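Protein TP_0956 (PDB 3U64) probably serves as the periplasmic T-component of a TRAP transporter in the syphilis spirochaete, a helical-repeat lipoprotein suited to binding partner proteins. Local coordinates at residues 105-108 with 109-113; 182-185 with 186-189; 243-246 with 247-251; 279-282 with 283-287. All blocks are in the same frame, centred on the assembly; numbering follows the deposited sequence.

The four contacts are short stretches of about two turns on four different helices in an all-helical chain, and each shows how side chains three to five residues apart settle against one another. Contacts 3 and 4 touch: Ile243 CD1 packs on Ser284 O at 3.1 Å, and Asp247 OD2 lies 3.9 Å from Arg287 NH2, too far for more than a weak attraction. Their centres lie about 16 Å apart. Contacts 1 and 3 fall on opposite sides of the chain's centre, as do contacts 2 and 4, whose centres are about 26 Å apart. Contact 1 alone among the four reaches a second subunit. Sulfate ions, probably from the crystallisation liquor, lie near Tyr110, Asp247 and Lys286.

Contact 1. Residues 105-108 with 109-113; sequences RARK and LYLRG
Arg107 and Leu111 meet through contrasting first torsions: CG of Arg107 stands opposite its own backbone N (chi1 -172°), while CG of Leu111 lies opposite the carbonyl carbon (chi1 -71°), which leaves the two chains crossing at a slant with the arginine end near the leucine. A bend at chi3 turns one face of the guanidinium to the leucine, and Leu111 CD1 sits above that face, displaced toward the rim, with NH2 of Arg107 3.8 Å from that methyl. Next to Leu111 in sequence, and on a different flank, Tyr110 leans over the preceding turn. Its CD2 comes 3.3 Å from Ala106 O, and its CE2 lies 4.2 Å from Ala106 CB, the carbonyl approaching the ring obliquely. That same oxygen accepts a nearly straight hydrogen bond from Tyr110 N at 2.8 Å.

Arg107 with Leu111 and Ala106 with Tyr110 are i to i+4 pairs of the middle of helix 96-124, part of the all-helical, tetratricopeptide-repeat-related architecture of this T-component. Helix 66-89 packs on Ala106, Leu109 and Tyr110, and helix 152-166 on Tyr110 and Leu111, while Tyr110 OH is hydrogen-bonded to Gln85. On another flank the helix meets the second subunit, where Arg105 forms a salt bridge with Asp40 and Arg112 forms salt bridges with Glu38 and Asp39, all three acids being residues of that subunit.

Between those two arginines lies Leu109. Its CD2 stands 4.1 Å above the centre of one face of the Arg112 guanidinium, so an apolar branch backs the charged group that bridges to the second subunit.

Contact 2. Residues 182-185 with 186-189; sequences AVMM and LERA
Glu187 lays its carboxylate against two hydrophobic side chains of the preceding turn. OE1 lies 3.5 Å from the terminal methyl CE of Met184 and OE2 lies 3.6 Å from CG1 of Val183, so the methionine methyl and the valine branch both line the carboxylate; Met184 CE is also 3.8 Å from Glu187 OE2. The methionine and the glutamate run side by side and point the same way, whereas the valine branch crosses the glutamate chain at a slant. Met184 achieves this by bending twice, at chi2 (-56°) and at chi3, which brings its sulfur and methyl alongside the carboxylate; SD itself stays 3.8 Å from OE1. Glu187 remains extended beyond CG, and its CG passes 3.4 Å from Val183 O.

Behind this group stands the backbone of helix 176-192, one helix of the all-helical T-component fold, whose clan is that of the tetratricopeptide repeats. Glu187 N donates to Val183 O at 2.7 Å with an N-H...O angle of 167°, which sets the root of the glutamate one turn on from the valine. Arg188 N reaches Met184 O at 2.8 Å along a more bent path, 141° at the hydrogen.

Farther out, neighbouring helices hold the apolar partners in place. Phe208 and Tyr209 of helix 196-211 pack on Val183, and Leu140 and Leu144 of helix 137-144 on Met184. On other faces of the turn, Leu186 rests on Val204 and Leu205, Met185 on Leu155 and Val158, and the guanidinium of Arg188 is hydrogen-bonded to Cys147 O.

Contact 3. Residues 243-246 with 247-251; sequences ITYA and DALCI
Tyr245 takes a sulfur on one part of its ring and a methyl on another. The sulfur-aromatic contact comes from Cys250, whose SG lies 4.1 Å from the ring centroid, 37° off the normal, and 3.5 Å from Tyr245 CE2. The apolar contact comes from Leu249: its CD1 touches Tyr245 CD1 at 3.8 Å, and the two side chains cross at about a right angle. CG of Tyr245, set opposite its backbone N (chi1 -173°), carries the ring along the helix to meet both.

Among the hydrogen bonds, Tyr245 O accepts two. Leu249 N, at 3.3 Å, stands above the carbonyl plane, whereas Cys250 N approaches at 2.9 Å nearly in line with the carbonyl. The bond from Cys250 N, i to i+5, marks a wider pi-type turn in the final part of helix 240-250, and a weak one from Ile251 N to Ala246 O follows it.

Packing from outside completes the surroundings, with Phe227 against the tyrosine ring and Phe259 against Ala246 and Cys250. The widened turn puts Cys250 five residues after the tyrosine yet still within touch of its ring; the side-chain part of the contact probably rests on dispersion and the polarisable sulfur, while backbone bonds hold the turn.

Contact 4. Residues 279-282 with 283-287; sequences LLVI and LSQKR
Leu279 with Leu283 and Val281 with Gln285 make a local, within-helix contact on helix 278-293, near the C-terminal end of the chain, where one turn hands over to the next and side chains pair at a spacing of four residues. In the leucine pair, CG of Leu279 is 4.2 Å from CD1 of Leu283. Val281 and Gln285 lie side by side and point the same way, with Val281 CG1 4.0 Å from the amide carbon CD of Gln285. The glutamine is extended beyond CG (chi2 -170°), which keeps its amide alongside the valine, where NE2 is hydrogen-bonded to Ile269 O and Ala266 O. Two carbonyls thus grip one amide nitrogen and limit how its plane can turn.

Ser284 is buried. Its N donates to Leu280 O at 2.8 Å along an almost straight path of 171°, and its OG lies 3.3 Å from the same oxygen while hydrogen-bonding to Asp240. Gln285 N reaches Val281 O at 2.8 Å, and CG of Gln285 sits 3.1 Å from Val281 O.

Leu41 of helix 41-61 packs on Leu279, Leu283 and Lys286, and Ala82 of helix 66-89 on Leu283. An apolar pair on one flank and buried polar side chains bonded to neighbouring segments on another are consistent with a helix enclosed by its neighbours in a helical-repeat fold.

Contact 1. Residues 105-108 with 109-113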
loop_
_atom_site.group_PDB
_atom_site.type_symbol
_atom_site.label_atom_id
_atom_site.label_comp_id
_atom_site.label_asym_id
_atom_site.label_seq_id
_atom_site.Cartn_x
_atom_site.Cartn_y
_atom_site.Cartn_z
ATOM N N ARG A 105 8.228 -15.593 6.765
ATOM C CA ARG A 105 8.304 -14.486 5.825
ATOM C C ARG A 105 9.419 -13.491 6.206
ATOM O O ARG A 105 10.199 -13.069 5.355
ATOM C CB ARG A 105 6.947 -13.780 5.733
ATOM C CG ARG A 105 6.852 -12.742 4.616
ATOM C CD ARG A 105 5.505 -11.981 4.599
ATOM N NE ARG A 105 5.618 -10.796 3.753
ATOM C CZ ARG A 105 5.081 -9.611 4.010
ATOM N NH1 ARG A 105 4.353 -9.418 5.102
ATOM N NH2 ARG A 105 5.287 -8.616 3.165
ATOM N N ALA A 106 9.488 -13.106 7.475
ATOM C CA ALA A 106 10.544 -12.191 7.941
ATOM C C ALA A 106 11.920 -12.818 7.727
ATOM O O ALA A 106 12.853 -12.167 7.274
ATOM C CB ALA A 106 10.361 -11.875 9.402
ATOM N N ARG A 107 12.033 -14.090 8.072
ATOM C CA ARG A 107 13.276 -14.823 7.910
ATOM C C ARG A 107 13.793 -14.735 6.466
ATOM O O ARG A 107 14.968 -14.420 6.241
ATOM C CB ARG A 107 13.078 -16.278 8.340
ATOM C CG ARG A 107 14.349 -17.087 8.396
ATOM C CD ARG A 107 14.043 -18.569 8.508
ATOM N NE ARG A 107 15.000 -19.342 7.722
ATOM C CZ ARG A 107 14.860 -19.605 6.424
ATOM N NH1 ARG A 107 13.789 -19.161 5.765
ATOM N NH2 ARG A 107 15.786 -20.315 5.783
ATOM N N LYS A 108 12.910 -14.970 5.492
ATOM C CA LYS A 108 13.294 -14.898 4.080
ATOM C C LYS A 108 13.692 -13.488 3.658
ATOM O O LYS A 108 14.612 -13.310 2.871
ATOM C CB LYS A 108 12.177 -15.432 3.169
ATOM C CG LYS A 108 11.961 -16.946 3.294
ATOM C CD LYS A 108 10.912 -17.443 2.307
ATOM C CE LYS A 108 10.578 -18.910 2.525
ATOM N NZ LYS A 108 9.607 -19.097 3.644
ATOM N N LEU A 109 12.993 -12.494 4.186
ATOM C CA LEU A 109 13.329 -11.097 3.922
ATOM C C LEU A 109 14.674 -10.685 4.556
ATOM O O LEU A 109 15.461 -9.970 3.933
ATOM C CB LEU A 109 12.192 -10.170 4.375
ATOM C CG LEU A 109 10.902 -10.211 3.535
ATOM C CD1 LEU A 109 9.944 -9.127 3.961
ATOM C CD2 LEU A 109 11.144 -10.081 2.034
ATOM N N TYR A 110 14.943 -11.127 5.783
ATOM C CA TYR A 110 16.258 -10.876 6.374
ATOM C C TYR A 110 17.359 -11.404 5.449
ATOM O O TYR A 110 18.354 -10.723 5.178
ATOM C CB TYR A 110 16.375 -11.537 7.746
ATOM C CG TYR A 110 15.624 -10.808 8.840
ATOM C CD1 TYR A 110 15.658 -9.414 8.925
ATOM C CD2 TYR A 110 14.876 -11.510 9.788
ATOM C CE1 TYR A 110 14.973 -8.743 9.929
ATOM C CE2 TYR A 110 14.187 -10.841 10.799
ATOM C CZ TYR A 110 14.244 -9.462 10.865
ATOM O OH TYR A 110 13.571 -8.791 11.848
ATOM N N LEU A 111 17.154 -12.615 4.944
ATOM C CA LEU A 111 18.177 -13.276 4.174
ATOM C C LEU A 111 18.340 -12.612 2.819
ATOM O O LEU A 111 19.457 -12.513 2.314
ATOM C CB LEU A 111 17.855 -14.751 4.006
ATOM C CG LEU A 111 17.973 -15.638 5.243
ATOM C CD1 LEU A 111 17.370 -17.001 4.938
ATOM C CD2 LEU A 111 19.406 -15.801 5.666
ATOM N N ARG A 112 17.237 -12.157 2.226
ATOM C CA ARG A 112 17.326 -11.450 0.947
ATOM C C ARG A 112 18.086 -10.151 1.179
ATOM O O ARG A 112 18.948 -9.778 0.384
ATOM C CB ARG A 112 15.934 -11.170 0.359
ATOM C CG ARG A 112 15.935 -10.396 -0.975
ATOM C CD ARG A 112 14.547 -9.855 -1.334
ATOM N NE ARG A 112 13.567 -10.934 -1.459
ATOM C CZ ARG A 112 12.300 -10.772 -1.832
ATOM N NH1 ARG A 112 11.831 -9.572 -2.132
ATOM N NH2 ARG A 112 11.496 -11.817 -1.904
ATOM N N GLY A 113 17.748 -9.469 2.276
ATOM C CA GLY A 113 18.414 -8.240 2.667
ATOM C C GLY A 113 19.895 -8.465 2.909
ATOM O O GLY A 113 20.736 -7.718 2.402
#

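Contact 2. Residues 182-185 with 186-189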
loop_
_atom_site.group_PDB
_atom_site.type_symbol
_atom_site.label_atom_id
_atom_site.label_comp_id
_atom_site.label_asym_id
_atom_site.label_seq_id
_atom_site.Cartn_x
_atom_site.Cartn_y
_atom_site.Cartn_z
ATOM N N ALA A 182 28.637 -14.745 9.971
ATOM C CA ALA A 182 27.927 -13.492 10.235
ATOM C C ALA A 182 28.487 -12.793 11.477
ATOM O O ALA A 182 28.774 -11.593 11.462
ATOM C CB ALA A 182 26.416 -13.742 10.398
ATOM N N VAL A 183 28.648 -13.555 12.550
ATOM C CA VAL A 183 29.174 -13.006 13.784
ATOM C C VAL A 183 30.601 -12.523 13.592
ATOM O O VAL A 183 30.943 -11.442 14.067
ATOM C CB VAL A 183 29.089 -14.016 14.941
ATOM C CG1 VAL A 183 29.738 -13.442 16.196
ATOM C CG2 VAL A 183 27.623 -14.376 15.212
ATOM N N MET A 184 31.421 -13.298 12.876
ATOM C CA MET A 184 32.795 -12.880 12.599
ATOM C C MET A 184 32.833 -11.567 11.801
ATOM O O MET A 184 33.705 -10.725 12.022
ATOM C CB MET A 184 33.597 -13.981 11.880
ATOM C CG MET A 184 33.838 -15.250 12.706
ATOM S SD MET A 184 34.653 -14.944 14.301
ATOM C CE MET A 184 33.275 -15.190 15.432
ATOM N N MET A 185 31.883 -11.381 10.889
ATOM C CA MET A 185 31.752 -10.098 10.201
ATOM C C MET A 185 31.400 -8.984 11.187
ATOM O O MET A 185 31.973 -7.897 11.140
ATOM C CB MET A 185 30.729 -10.157 9.065
ATOM C CG MET A 185 31.138 -11.072 7.899
ATOM S SD MET A 185 30.005 -10.941 6.480
ATOM C CE MET A 185 29.171 -12.517 6.544
ATOM N N LEU A 186 30.463 -9.252 12.084
ATOM C CA LEU A 186 30.127 -8.261 13.103
ATOM C C LEU A 186 31.353 -7.943 13.987
ATOM O O LEU A 186 31.684 -6.770 14.228
ATOM C CB LEU A 186 28.927 -8.736 13.937
ATOM C CG LEU A 186 27.574 -8.714 13.206
ATOM C CD1 LEU A 186 26.507 -9.423 14.013
ATOM C CD2 LEU A 186 27.117 -7.292 12.887
ATOM N N GLU A 187 32.046 -8.985 14.439
ATOM C CA GLU A 187 33.241 -8.789 15.255
ATOM C C GLU A 187 34.347 -8.061 14.512
ATOM O O GLU A 187 35.116 -7.319 15.121
ATOM C CB GLU A 187 33.764 -10.110 15.798
ATOM C CG GLU A 187 32.832 -10.704 16.809
ATOM C CD GLU A 187 33.358 -11.985 17.378
ATOM O OE1 GLU A 187 34.504 -12.370 17.040
ATOM O OE2 GLU A 187 32.622 -12.611 18.163
ATOM N N ARG A 188 34.420 -8.250 13.200
ATOM C CA ARG A 188 35.420 -7.528 12.421
ATOM C C ARG A 188 35.084 -6.034 12.317
ATOM O O ARG A 188 35.976 -5.194 12.404
ATOM C CB ARG A 188 35.597 -8.144 11.037
ATOM C CG ARG A 188 36.528 -7.351 10.149
ATOM C CD ARG A 188 37.971 -7.325 10.671
ATOM N NE ARG A 188 38.833 -6.666 9.682
ATOM C CZ ARG A 188 40.021 -6.119 9.935
ATOM N NH1 ARG A 188 40.528 -6.150 11.156
ATOM N NH2 ARG A 188 40.706 -5.536 8.960
ATOM N N ALA A 189 33.806 -5.710 12.130
ATOM C CA ALA A 189 33.346 -4.318 12.154
ATOM C C ALA A 189 33.703 -3.640 13.479
ATOM O O ALA A 189 34.122 -2.485 13.505
ATOM C CB ALA A 189 31.837 -4.242 11.923
#

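Contact 3. Residues 243-246 with 247-251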
loop_
_atom_site.group_PDB
_atom_site.type_symbol
_atom_site.label_atom_id
_atom_site.label_comp_id
_atom_site.label_asym_id
_atom_site.label_seq_id
_atom_site.Cartn_x
_atom_site.Cartn_y
_atom_site.Cartn_z
ATOM N N ILE A 243 16.177 -1.406 26.134
ATOM C CA ILE A 243 15.399 -2.603 25.806
ATOM C C ILE A 243 16.295 -3.842 25.706
ATOM O O ILE A 243 15.969 -4.909 26.225
ATOM C CB ILE A 243 14.621 -2.414 24.495
ATOM C CG1 ILE A 243 13.541 -1.344 24.709
ATOM C CG2 ILE A 243 14.041 -3.773 24.007
ATOM C CD1 ILE A 243 12.831 -0.915 23.454
ATOM N N THR A 244 17.441 -3.691 25.053
ATOM C CA THR A 244 18.403 -4.781 24.986
ATOM C C THR A 244 18.821 -5.252 26.387
ATOM O O THR A 244 18.851 -6.456 26.663
ATOM C CB THR A 244 19.619 -4.386 24.147
ATOM O OG1 THR A 244 19.210 -4.218 22.775
ATOM C CG2 THR A 244 20.725 -5.455 24.258
ATOM N N TYR A 245 19.110 -4.307 27.278
ATOM C CA TYR A 245 19.454 -4.656 28.655
ATOM C C TYR A 245 18.350 -5.483 29.314
ATOM O O TYR A 245 18.612 -6.532 29.910
ATOM C CB TYR A 245 19.729 -3.401 29.481
ATOM C CG TYR A 245 20.251 -3.704 30.864
ATOM C CD1 TYR A 245 21.552 -4.164 31.047
ATOM C CD2 TYR A 245 19.446 -3.540 31.991
ATOM C CE1 TYR A 245 22.042 -4.456 32.314
ATOM C CE2 TYR A 245 19.926 -3.829 33.267
ATOM C CZ TYR A 245 21.230 -4.286 33.419
ATOM O OH TYR A 245 21.732 -4.577 34.668
ATOM N N ALA A 246 17.111 -5.026 29.171
ATOM C CA ALA A 246 15.966 -5.695 29.799
ATOM C C ALA A 246 15.706 -7.081 29.209
ATOM O O ALA A 246 15.534 -8.061 29.927
ATOM C CB ALA A 246 14.708 -4.827 29.674
ATOM N N ASP A 247 15.699 -7.140 27.887
ATOM C CA ASP A 247 15.255 -8.305 27.144
ATOM C C ASP A 247 16.322 -9.396 27.021
ATOM O O ASP A 247 16.058 -10.573 27.274
ATOM C CB ASP A 247 14.812 -7.843 25.758
ATOM C CG ASP A 247 14.088 -8.915 24.984
ATOM O OD1 ASP A 247 13.498 -9.808 25.620
ATOM O OD2 ASP A 247 14.094 -8.850 23.735
ATOM N N ALA A 248 17.528 -9.004 26.627
ATOM C CA ALA A 248 18.611 -9.963 26.415
ATOM C C ALA A 248 19.299 -10.392 27.714
ATOM O O ALA A 248 19.722 -11.541 27.846
ATOM C CB ALA A 248 19.636 -9.398 25.434
ATOM N N LEU A 249 19.403 -9.468 28.666
ATOM C CA LEU A 249 20.185 -9.703 29.875
ATOM C C LEU A 249 19.342 -9.920 31.130
ATOM O O LEU A 249 19.629 -10.813 31.921
ATOM C CB LEU A 249 21.162 -8.558 30.120
ATOM C CG LEU A 249 22.191 -8.226 29.033
ATOM C CD1 LEU A 249 23.180 -7.196 29.542
ATOM C CD2 LEU A 249 22.931 -9.472 28.570
ATOM N N CYS A 250 18.323 -9.091 31.332
ATOM C CA CYS A 250 17.531 -9.196 32.555
ATOM C C CYS A 250 16.661 -10.437 32.567
ATOM O O CYS A 250 16.558 -11.112 33.585
ATOM C CB CYS A 250 16.702 -7.938 32.798
ATOM S SG CYS A 250 17.741 -6.543 33.297
ATOM N N ILE A 251 16.063 -10.762 31.428
ATOM C CA ILE A 251 15.163 -11.909 31.388
ATOM C C ILE A 251 15.843 -13.253 31.695
ATOM O O ILE A 251 15.374 -13.994 32.559
ATOM C CB ILE A 251 14.424 -11.994 30.062
ATOM C CG1 ILE A 251 13.458 -10.818 29.927
ATOM C CG2 ILE A 251 13.675 -13.327 29.977
ATOM C CD1 ILE A 251 12.609 -10.890 28.676
#

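Contact 4. Residues 279-282 with 283-287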
loop_
_atom_site.group_PDB
_atom_site.type_symbol
_atom_site.label_atom_id
_atom_site.label_comp_id
_atom_site.label_asym_id
_atom_site.label_seq_id
_atom_site.Cartn_x
_atom_site.Cartn_y
_atom_site.Cartn_z
ATOM N N LEU A 279 11.059 7.891 14.072
ATOM C CA LEU A 279 10.291 6.692 13.735
ATOM C C LEU A 279 10.786 5.453 14.505
ATOM O O LEU A 279 10.004 4.698 15.071
ATOM C CB LEU A 279 10.321 6.430 12.231
ATOM C CG LEU A 279 9.629 5.129 11.780
ATOM C CD1 LEU A 279 8.136 5.150 12.044
ATOM C CD2 LEU A 279 9.895 4.837 10.314
ATOM N N LEU A 280 12.091 5.243 14.531
ATOM C CA LEU A 280 12.621 4.066 15.210
ATOM C C LEU A 280 12.369 4.126 16.724
ATOM O O LEU A 280 12.023 3.120 17.337
ATOM C CB LEU A 280 14.108 3.888 14.893
ATOM C CG LEU A 280 14.394 3.296 13.504
ATOM C CD1 LEU A 280 13.757 4.116 12.395
ATOM C CD2 LEU A 280 15.893 3.158 13.259
ATOM N N VAL A 281 12.514 5.312 17.315
ATOM C CA VAL A 281 12.182 5.510 18.725
ATOM C C VAL A 281 10.728 5.116 19.024
ATOM O O VAL A 281 10.465 4.382 19.987
ATOM C CB VAL A 281 12.472 6.973 19.158
ATOM C CG1 VAL A 281 11.884 7.275 20.548
ATOM C CG2 VAL A 281 13.980 7.235 19.117
ATOM N N ILE A 282 9.798 5.593 18.191
ATOM C CA ILE A 282 8.382 5.216 18.299
ATOM C C ILE A 282 8.206 3.711 18.248
ATOM O O ILE A 282 7.431 3.145 19.027
ATOM C CB ILE A 282 7.497 5.792 17.150
ATOM C CG1 ILE A 282 7.563 7.320 17.099
ATOM C CG2 ILE A 282 6.031 5.296 17.290
ATOM C CD1 ILE A 282 7.148 7.955 18.350
ATOM N N LEU A 283 8.908 3.067 17.309
ATOM C CA LEU A 283 8.839 1.606 17.170
ATOM C C LEU A 283 9.363 0.915 18.426
ATOM O O LEU A 283 8.703 0.047 18.989
ATOM C CB LEU A 283 9.602 1.113 15.924
ATOM C CG LEU A 283 8.909 1.316 14.571
ATOM C CD1 LEU A 283 9.910 1.272 13.420
ATOM C CD2 LEU A 283 7.773 0.307 14.351
ATOM N N SER A 284 10.540 1.332 18.876
ATOM C CA SER A 284 11.130 0.760 20.076
ATOM C C SER A 284 10.267 0.982 21.307
ATOM O O SER A 284 10.169 0.112 22.163
ATOM C CB SER A 284 12.524 1.316 20.310
ATOM O OG SER A 284 13.399 0.818 19.324
ATOM N N GLN A 285 9.632 2.137 21.414
ATOM C CA GLN A 285 8.810 2.355 22.594
ATOM C C GLN A 285 7.552 1.474 22.596
ATOM O O GLN A 285 7.130 1.017 23.653
ATOM C CB GLN A 285 8.501 3.839 22.791
ATOM C CG GLN A 285 9.764 4.649 23.045
ATOM C CD GLN A 285 9.472 6.072 23.472
ATOM O OE1 GLN A 285 8.591 6.729 22.923
ATOM N NE2 GLN A 285 10.223 6.558 24.454
ATOM N N LYS A 286 6.969 1.230 21.421
ATOM C CA LYS A 286 5.894 0.240 21.306
ATOM C C LYS A 286 6.355 -1.113 21.826
ATOM O O LYS A 286 5.619 -1.794 22.534
ATOM C CB LYS A 286 5.434 0.062 19.858
ATOM C CG LYS A 286 4.582 1.174 19.317
ATOM C CD LYS A 286 3.869 0.730 18.047
ATOM C CE LYS A 286 2.867 -0.392 18.332
ATOM N NZ LYS A 286 2.086 -0.791 17.118
ATOM N N ARG A 287 7.577 -1.503 21.465
ATOM C CA ARG A 287 8.125 -2.773 21.924
ATOM C C ARG A 287 8.340 -2.839 23.459
ATOM O O ARG A 287 8.027 -3.841 24.090
ATOM C CB ARG A 287 9.421 -3.087 21.185
ATOM C CG ARG A 287 10.063 -4.371 21.646
ATOM C CD ARG A 287 10.135 -5.396 20.536
ATOM N NE ARG A 287 10.758 -6.625 21.022
ATOM C CZ ARG A 287 10.092 -7.735 21.322
ATOM N NH1 ARG A 287 8.773 -7.787 21.168
ATOM N NH2 ARG A 287 10.747 -8.799 21.767
#